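Local coordinates for protein beta-glucosidase (Chaetomella raphigera, PDB 6JXG) that probably hydrolyses terminal, non-reducing beta-D-glucosyl residues to release beta-D-glucose, as a secreted family 3 glycoside hydrolase in cellulose degradation, at residues Gly608-Asn622 against Leu658-Arg672. Sequence-based numbering, arbitrary orientation.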
# COMPACT_ATOMS: atom_id res chain seq x y z
N GLY A 608 -11.62 23.52 -4.57
CA GLY A 608 -11.16 23.68 -5.94
C GLY A 608 -9.95 22.81 -6.30
O GLY A 608 -9.69 22.59 -7.47
N LEU A 609 -9.16 22.41 -5.31
CA LEU A 609 -8.07 21.48 -5.57
C LEU A 609 -8.41 20.23 -6.34
O LEU A 609 -7.56 19.70 -7.14
CB LEU A 609 -7.33 21.16 -4.29
CG LEU A 609 -6.52 22.27 -3.62
CD1 LEU A 609 -5.75 21.68 -2.45
CD2 LEU A 609 -5.58 22.99 -4.55
N TYR A 610 -9.62 19.71 -6.13
CA TYR A 610 -10.04 18.48 -6.70
C TYR A 610 -10.95 18.68 -7.90
O TYR A 610 -11.38 17.72 -8.46
CB TYR A 610 -10.72 17.59 -5.60
CG TYR A 610 -9.79 17.37 -4.43
CD1 TYR A 610 -8.95 16.29 -4.40
CD2 TYR A 610 -9.71 18.28 -3.37
CE1 TYR A 610 -8.06 16.10 -3.36
CE2 TYR A 610 -8.81 18.11 -2.37
CZ TYR A 610 -8.01 16.99 -2.36
OH TYR A 610 -7.12 16.81 -1.34
N ASP A 611 -11.20 19.90 -8.38
CA ASP A 611 -11.94 20.03 -9.63
C ASP A 611 -11.07 19.47 -10.80
O ASP A 611 -9.87 19.71 -10.83
CB ASP A 611 -12.14 21.52 -9.99
CG ASP A 611 -13.08 22.29 -9.01
OD1 ASP A 611 -13.95 21.66 -8.43
OD2 ASP A 611 -12.90 23.52 -8.91
N ILE A 612 -11.70 18.83 -11.78
CA ILE A 612 -11.01 18.43 -12.98
C ILE A 612 -10.85 19.67 -13.87
O ILE A 612 -11.82 20.31 -14.20
CB ILE A 612 -11.77 17.35 -13.67
CG1 ILE A 612 -11.84 16.10 -12.78
CG2 ILE A 612 -11.14 17.05 -15.03
CD1 ILE A 612 -10.48 15.46 -12.56
N VAL A 613 -9.62 20.08 -14.14
CA VAL A 613 -9.36 21.29 -14.94
C VAL A 613 -8.87 20.98 -16.35
O VAL A 613 -8.91 21.85 -17.21
CB VAL A 613 -8.42 22.28 -14.22
CG1 VAL A 613 -9.08 22.72 -12.90
CG2 VAL A 613 -7.07 21.67 -13.90
N ALA A 614 -8.41 19.76 -16.62
CA ALA A 614 -7.84 19.45 -17.93
C ALA A 614 -7.89 17.98 -18.19
O ALA A 614 -7.99 17.18 -17.27
CB ALA A 614 -6.39 19.91 -17.98
N THR A 615 -7.83 17.59 -19.46
CA THR A 615 -7.85 16.21 -19.80
C THR A 615 -6.85 15.98 -20.94
O THR A 615 -6.77 16.80 -21.86
CB THR A 615 -9.23 15.82 -20.31
OG1 THR A 615 -10.14 15.86 -19.23
CG2 THR A 615 -9.27 14.40 -20.81
N VAL A 616 -6.12 14.86 -20.86
CA VAL A 616 -5.14 14.47 -21.85
C VAL A 616 -5.57 13.10 -22.38
O VAL A 616 -6.08 12.25 -21.57
CB VAL A 616 -3.74 14.38 -21.18
CG1 VAL A 616 -2.70 13.73 -22.07
CG2 VAL A 616 -3.31 15.74 -20.66
N THR A 617 -5.43 12.87 -23.71
CA THR A 617 -5.69 11.58 -24.24
C THR A 617 -4.61 11.11 -25.18
O THR A 617 -3.78 11.90 -25.63
CB THR A 617 -7.05 11.41 -24.94
OG1 THR A 617 -7.04 12.04 -26.23
CG2 THR A 617 -8.18 12.01 -24.06
N ALA A 618 -4.66 9.82 -25.46
CA ALA A 618 -3.77 9.25 -26.48
C ALA A 618 -4.38 8.00 -27.01
O ALA A 618 -5.30 7.39 -26.40
CB ALA A 618 -2.36 8.99 -25.93
N LYS A 619 -3.89 7.60 -28.19
CA LYS A 619 -4.29 6.35 -28.78
C LYS A 619 -3.20 5.31 -28.58
O LYS A 619 -2.01 5.59 -28.85
CB LYS A 619 -4.54 6.49 -30.29
CG LYS A 619 -4.81 5.14 -30.96
CD LYS A 619 -5.56 5.39 -32.26
CE LYS A 619 -4.69 5.74 -33.43
NZ LYS A 619 -3.83 4.56 -33.62
N VAL A 620 -3.61 4.10 -28.13
CA VAL A 620 -2.65 3.04 -27.90
C VAL A 620 -3.10 1.87 -28.77
O VAL A 620 -4.33 1.59 -28.91
CB VAL A 620 -2.71 2.55 -26.44
CG1 VAL A 620 -1.78 1.39 -26.22
CG2 VAL A 620 -2.35 3.69 -25.50
N THR A 621 -2.10 1.23 -29.40
CA THR A 621 -2.32 0.19 -30.38
C THR A 621 -1.48 -0.97 -29.99
O THR A 621 -0.30 -0.79 -29.72
CB THR A 621 -1.83 0.65 -31.76
OG1 THR A 621 -2.68 1.74 -32.20
CG2 THR A 621 -1.96 -0.46 -32.75
N ASN A 622 -2.09 -2.15 -29.98
CA ASN A 622 -1.36 -3.40 -29.81
C ASN A 622 -0.75 -3.75 -31.15
O ASN A 622 -1.48 -4.11 -32.08
CB ASN A 622 -2.30 -4.53 -29.35
CG ASN A 622 -1.60 -5.86 -29.14
OD1 ASN A 622 -0.52 -6.09 -29.65
ND2 ASN A 622 -2.24 -6.74 -28.34
N LEU A 658 -6.10 -4.78 -25.03
CA LEU A 658 -6.21 -4.76 -26.49
C LEU A 658 -5.87 -6.09 -27.15
O LEU A 658 -4.83 -6.75 -26.78
CB LEU A 658 -5.31 -3.71 -27.08
CG LEU A 658 -5.65 -2.26 -26.69
CD1 LEU A 658 -4.50 -1.36 -27.13
CD2 LEU A 658 -7.00 -1.84 -27.33
N LYS A 659 -6.72 -6.50 -28.09
CA LYS A 659 -6.45 -7.68 -28.90
C LYS A 659 -5.40 -7.32 -29.95
O LYS A 659 -5.18 -6.15 -30.27
CB LYS A 659 -7.72 -8.19 -29.56
CG LYS A 659 -8.65 -8.92 -28.60
CD LYS A 659 -10.06 -8.97 -29.14
CE LYS A 659 -10.76 -10.24 -28.72
NZ LYS A 659 -12.09 -10.29 -29.37
N PRO A 660 -4.73 -8.32 -30.51
CA PRO A 660 -3.65 -8.04 -31.47
C PRO A 660 -4.08 -7.14 -32.61
O PRO A 660 -5.12 -7.36 -33.17
CB PRO A 660 -3.29 -9.43 -32.00
CG PRO A 660 -3.88 -10.42 -31.05
CD PRO A 660 -4.92 -9.75 -30.21
N GLY A 661 -3.32 -6.10 -32.92
CA GLY A 661 -3.65 -5.15 -33.96
C GLY A 661 -4.76 -4.13 -33.60
O GLY A 661 -5.03 -3.23 -34.38
N LYS A 662 -5.34 -4.22 -32.41
CA LYS A 662 -6.41 -3.28 -32.05
C LYS A 662 -5.92 -2.03 -31.29
O LYS A 662 -4.84 -1.99 -30.68
CB LYS A 662 -7.53 -3.93 -31.24
CG LYS A 662 -7.93 -5.31 -31.70
CD LYS A 662 -8.75 -5.26 -32.96
CE LYS A 662 -9.26 -6.64 -33.32
NZ LYS A 662 -9.42 -6.67 -34.78
N SER A 663 -6.75 -0.99 -31.32
CA SER A 663 -6.39 0.31 -30.81
C SER A 663 -7.50 0.79 -29.92
O SER A 663 -8.66 0.36 -30.07
CB SER A 663 -6.20 1.35 -31.94
OG SER A 663 -5.16 1.01 -32.85
N GLY A 664 -7.14 1.63 -28.99
CA GLY A 664 -8.10 2.26 -28.06
C GLY A 664 -7.60 3.59 -27.56
O GLY A 664 -6.46 3.95 -27.79
N THR A 665 -8.46 4.32 -26.87
CA THR A 665 -8.07 5.58 -26.27
C THR A 665 -7.82 5.49 -24.76
O THR A 665 -8.59 4.86 -24.05
CB THR A 665 -9.13 6.59 -26.54
OG1 THR A 665 -9.20 6.81 -27.98
CG2 THR A 665 -8.80 7.89 -25.87
N VAL A 666 -6.73 6.06 -24.31
CA VAL A 666 -6.44 6.27 -22.87
C VAL A 666 -6.71 7.69 -22.52
O VAL A 666 -6.51 8.56 -23.31
CB VAL A 666 -5.02 5.79 -22.46
CG1 VAL A 666 -4.98 4.31 -22.68
CG2 VAL A 666 -3.94 6.49 -23.22
N THR A 667 -7.17 7.91 -21.29
CA THR A 667 -7.64 9.22 -20.84
C THR A 667 -7.09 9.51 -19.49
O THR A 667 -7.13 8.63 -18.61
CB THR A 667 -9.17 9.20 -20.82
OG1 THR A 667 -9.61 9.10 -22.18
CG2 THR A 667 -9.73 10.40 -20.18
N PHE A 668 -6.55 10.72 -19.34
CA PHE A 668 -6.02 11.15 -18.05
C PHE A 668 -6.74 12.43 -17.66
O PHE A 668 -6.51 13.43 -18.31
CB PHE A 668 -4.49 11.42 -18.10
CG PHE A 668 -3.71 10.34 -18.82
CD1 PHE A 668 -3.56 9.06 -18.23
CD2 PHE A 668 -3.24 10.54 -20.10
CE1 PHE A 668 -2.82 8.05 -18.87
CE2 PHE A 668 -2.56 9.49 -20.78
CZ PHE A 668 -2.33 8.25 -20.15
N ASN A 669 -7.55 12.40 -16.60
CA ASN A 669 -8.19 13.61 -16.06
C ASN A 669 -7.39 14.24 -14.93
O ASN A 669 -7.02 13.56 -13.94
CB ASN A 669 -9.60 13.25 -15.61
CG ASN A 669 -10.46 12.78 -16.74
OD1 ASN A 669 -10.55 13.45 -17.79
ND2 ASN A 669 -11.07 11.61 -16.58
N LEU A 670 -7.05 15.51 -15.10
CA LEU A 670 -6.17 16.22 -14.22
C LEU A 670 -6.94 17.13 -13.27
O LEU A 670 -7.81 17.95 -13.69
CB LEU A 670 -5.14 17.06 -14.99
CG LEU A 670 -4.16 16.26 -15.82
CD1 LEU A 670 -3.48 17.17 -16.85
CD2 LEU A 670 -3.12 15.64 -14.90
N ARG A 671 -6.68 16.94 -11.99
CA ARG A 671 -7.23 17.83 -10.97
C ARG A 671 -6.39 19.10 -10.92
O ARG A 671 -5.22 19.09 -11.26
CB ARG A 671 -7.18 17.14 -9.60
CG ARG A 671 -8.05 15.90 -9.46
CD ARG A 671 -7.68 15.13 -8.22
NE ARG A 671 -6.28 14.67 -8.27
CZ ARG A 671 -5.74 13.95 -7.31
NH1 ARG A 671 -6.46 13.56 -6.25
NH2 ARG A 671 -4.48 13.65 -7.37
N ARG A 672 -6.94 20.19 -10.44
CA ARG A 672 -6.14 21.37 -10.24
C ARG A 672 -4.90 21.08 -9.42
O ARG A 672 -3.82 21.58 -9.70
CB ARG A 672 -7.02 22.48 -9.56
CG ARG A 672 -6.24 23.74 -9.22
CD ARG A 672 -7.08 25.07 -9.11
NE ARG A 672 -8.48 24.78 -9.13
CZ ARG A 672 -9.40 25.10 -10.01
NH1 ARG A 672 -9.24 25.90 -11.03
NH2 ARG A 672 -10.58 24.60 -9.78
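Strands 612-622 and 663-671 pair antiparallel as the middle and outer strands of a three-stranded sheet in the fibronectin type III-like domain. Reciprocal backbone N-H...O hydrogen bonds join Val616 with Phe668, Ala618 with Val666 and Val620 with Gly664. Near the start of the first strand, two residues, Val613 and Ala614, stand opposite the single Leu670, which makes a classic bulge: Leu670 O takes a bond from Val613 N at 2.8 Å and a weak one from Ala614 N.

One face is apolar and turns to strand 649-658 of the second sheet; there Val616 CG1, anti to its own N (chi1 169°), lies 3.8 Å from Phe668 CD2, while Val620 CG2 meets both methyls of Val666. Mostly hydroxyl side chains, with the Asn669 amide and Lys619, line the other face, where Thr615 OG1 donates in the carbonyl plane to Asn669 OD1 (2.8 Å) and Thr621 OG1 bonds Ser663 OG at 2.7 Å.

Past the bulge, Arg672 grips Gly608 O side-on through NE (3.0 Å) and NH2 (3.2 Å). NH2 also forms a salt bridge with Asp611 OD2 at 2.7 Å, the carboxylate turned 82° from the guanidinium, and Val613 CG1 lies over one guanidinium face, offset toward its rim. A leucine here would probably leave the Asp611 carboxylate without its counter-charge and the 608-611 turn freer to shift. The whole is an antiparallel pair whose apolar face packs against a second sheet, as in the fibronectin type III-like beta sandwich.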